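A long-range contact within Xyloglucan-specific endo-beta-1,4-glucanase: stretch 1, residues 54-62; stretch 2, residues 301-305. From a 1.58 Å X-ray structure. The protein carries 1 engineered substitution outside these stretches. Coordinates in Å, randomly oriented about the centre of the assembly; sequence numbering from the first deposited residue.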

# COMPACT_ATOMS: atom_id res chain seq x y z
N GLY A 54 18.47 2.35 -2.03
CA GLY A 54 18.15 2.31 -0.62
C GLY A 54 16.73 1.93 -0.22
O GLY A 54 16.42 1.83 0.98
N PHE A 55 15.86 1.80 -1.21
CA PHE A 55 14.50 1.33 -0.95
C PHE A 55 14.56 -0.18 -0.99
O PHE A 55 14.43 -0.80 -2.06
CB PHE A 55 13.54 1.82 -2.00
CG PHE A 55 13.37 3.33 -2.08
CD1 PHE A 55 12.44 4.01 -1.27
CD2 PHE A 55 14.00 4.05 -3.07
CE1 PHE A 55 12.22 5.36 -1.46
CE2 PHE A 55 13.77 5.40 -3.25
CZ PHE A 55 12.92 6.07 -2.43
N ASN A 56 14.76 -0.78 0.19
CA ASN A 56 14.92 -2.26 0.23
C ASN A 56 13.59 -3.02 0.40
O ASN A 56 13.57 -4.22 0.66
CB ASN A 56 15.94 -2.73 1.27
CG ASN A 56 15.50 -2.46 2.68
OD1 ASN A 56 14.86 -1.46 2.98
ND2 ASN A 56 15.82 -3.41 3.56
N ALA A 57 12.49 -2.29 0.31
CA ALA A 57 11.17 -2.85 0.40
C ALA A 57 10.38 -2.27 -0.75
O ALA A 57 10.48 -1.07 -1.08
CB ALA A 57 10.54 -2.48 1.73
N ILE A 58 9.57 -3.11 -1.36
CA ILE A 58 8.75 -2.74 -2.54
C ILE A 58 7.32 -3.22 -2.29
O ILE A 58 7.08 -4.37 -1.91
CB ILE A 58 9.32 -3.34 -3.87
CG1 ILE A 58 8.53 -2.87 -5.08
CG2 ILE A 58 9.46 -4.87 -3.83
CD1 ILE A 58 9.22 -3.19 -6.40
N ARG A 59 6.37 -2.32 -2.56
CA ARG A 59 4.96 -2.63 -2.59
C ARG A 59 4.60 -2.77 -4.11
O ARG A 59 4.92 -1.88 -4.92
CB ARG A 59 4.12 -1.62 -1.85
CG ARG A 59 2.63 -1.89 -1.92
CD ARG A 59 1.98 -1.02 -0.85
NE ARG A 59 0.54 -1.08 -0.60
CZ ARG A 59 -0.36 -0.26 -1.11
NH1 ARG A 59 -0.07 0.61 -2.05
NH2 ARG A 59 -1.57 -0.27 -0.58
N ILE A 60 3.95 -3.90 -4.44
CA ILE A 60 3.55 -4.23 -5.78
C ILE A 60 2.05 -4.23 -5.79
O ILE A 60 1.37 -5.23 -5.44
CB ILE A 60 4.09 -5.61 -6.18
CG1 ILE A 60 5.64 -5.62 -6.08
CG2 ILE A 60 3.66 -5.98 -7.60
CD1 ILE A 60 6.34 -6.94 -6.18
N PRO A 61 1.47 -3.07 -6.13
CA PRO A 61 0.01 -3.02 -6.19
C PRO A 61 -0.48 -3.74 -7.43
O PRO A 61 0.07 -3.57 -8.51
CB PRO A 61 -0.27 -1.54 -6.26
CG PRO A 61 0.96 -0.92 -6.80
CD PRO A 61 2.10 -1.77 -6.37
N VAL A 62 -1.55 -4.51 -7.26
CA VAL A 62 -2.08 -5.31 -8.34
C VAL A 62 -3.61 -5.21 -8.36
O VAL A 62 -4.25 -5.43 -7.33
CB VAL A 62 -1.71 -6.78 -8.23
CG1 VAL A 62 -2.19 -7.53 -9.43
CG2 VAL A 62 -0.21 -6.97 -8.12
N CYS A 301 7.40 3.32 6.11
CA CYS A 301 6.50 3.78 5.08
C CYS A 301 7.01 3.34 3.72
O CYS A 301 8.21 3.04 3.52
CB CYS A 301 6.34 5.33 5.12
SG CYS A 301 7.78 6.31 4.79
N PHE A 302 6.05 3.35 2.78
CA PHE A 302 6.28 3.06 1.39
C PHE A 302 5.83 4.24 0.54
O PHE A 302 4.66 4.65 0.60
CB PHE A 302 5.49 1.80 0.97
CG PHE A 302 5.99 0.50 1.53
CD1 PHE A 302 5.90 0.22 2.90
CD2 PHE A 302 6.56 -0.46 0.70
CE1 PHE A 302 6.37 -0.98 3.42
CE2 PHE A 302 7.03 -1.66 1.24
CZ PHE A 302 6.97 -1.91 2.58
N ILE A 303 6.72 4.75 -0.30
CA ILE A 303 6.44 5.98 -1.07
C ILE A 303 5.73 5.60 -2.37
O ILE A 303 6.13 4.66 -3.07
CB ILE A 303 7.77 6.74 -1.35
CG1 ILE A 303 8.55 6.98 -0.08
CG2 ILE A 303 7.48 8.03 -2.12
CD1 ILE A 303 7.70 7.63 1.06
N TRP A 304 4.64 6.32 -2.69
CA TRP A 304 3.94 6.12 -3.93
C TRP A 304 4.71 6.70 -5.16
O TRP A 304 5.08 7.89 -5.16
CB TRP A 304 2.56 6.77 -3.86
CG TRP A 304 1.80 6.48 -5.13
CD1 TRP A 304 1.44 7.36 -6.12
CD2 TRP A 304 1.24 5.19 -5.48
NE1 TRP A 304 0.75 6.68 -7.11
CE2 TRP A 304 0.58 5.36 -6.72
CE3 TRP A 304 1.24 3.95 -4.87
CZ2 TRP A 304 -0.04 4.29 -7.38
CZ3 TRP A 304 0.61 2.93 -5.48
CH2 TRP A 304 -0.02 3.08 -6.71
N ASP A 305 5.06 5.84 -6.12
CA ASP A 305 5.77 6.24 -7.30
C ASP A 305 5.07 5.74 -8.55
O ASP A 305 5.13 4.56 -8.91
CB ASP A 305 7.23 5.78 -7.24
CG ASP A 305 8.07 6.32 -8.39
OD1 ASP A 305 7.49 6.73 -9.46
OD2 ASP A 305 9.34 6.34 -8.24

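Residues 54-62 and 301-305 lie at least 243 positions apart in sequence wherever they touch, yet the two stretches pack together mainly through side chains. No hydrogen bond links the two stretches. The axes of strands 57-60 and 301-305 approach to 7.7 Å with their N-to-C directions at 54°, too far apart for the ladder of backbone hydrogen bonds found between neighbouring strands of a sheet. The contact buries 292 Å² in all, counting both sides.

Phe302 contributes the largest share, 88 Å². Its CA-to-CB bond points toward the first stretch, and its m rotamer lays the ring along residues 57-59. Ala57 CB lies 3.6 Å from Phe302 CE2, an apolar contact close to van der Waals distance, and Arg59 CB approaches Phe302 CD2 to 3.7 Å. Between these two side chains, the backbone carbon Ile58 C sits 3.9 Å from Phe302 CE2, at the edge of the ring. The alternation of the strand explains the pattern: Ala57 and Arg59 direct their CA-to-CB bonds toward the second stretch, whereas that of Ile58 points away, leaving its main chain to meet the ring.

Arg59, with 47 Å² covered, reaches beyond Phe302 to a second aromatic residue. Its first three chi angles are all t, so the chain is extended and carries the guanidinium to Trp304, where Arg59 NH1 lies 4.2 Å from Trp304 CZ3. The indole carbon is near the guanidinium plane, so the two groups do not stack face to face; the guanidinium nitrogens find their hydrogen bonds elsewhere in the structure.

The CA-to-CB bond of Trp304, a residue covered over 46 Å², points sideways relative to the first stretch, but the end of the side chain comes nearer. The same CZ3 atom of Trp304 also meets Pro61 CG at 4.1 Å. Separately, Phe55 CE1 packs against Ile303 CG1 at 4.2 Å, extending the apolar contact.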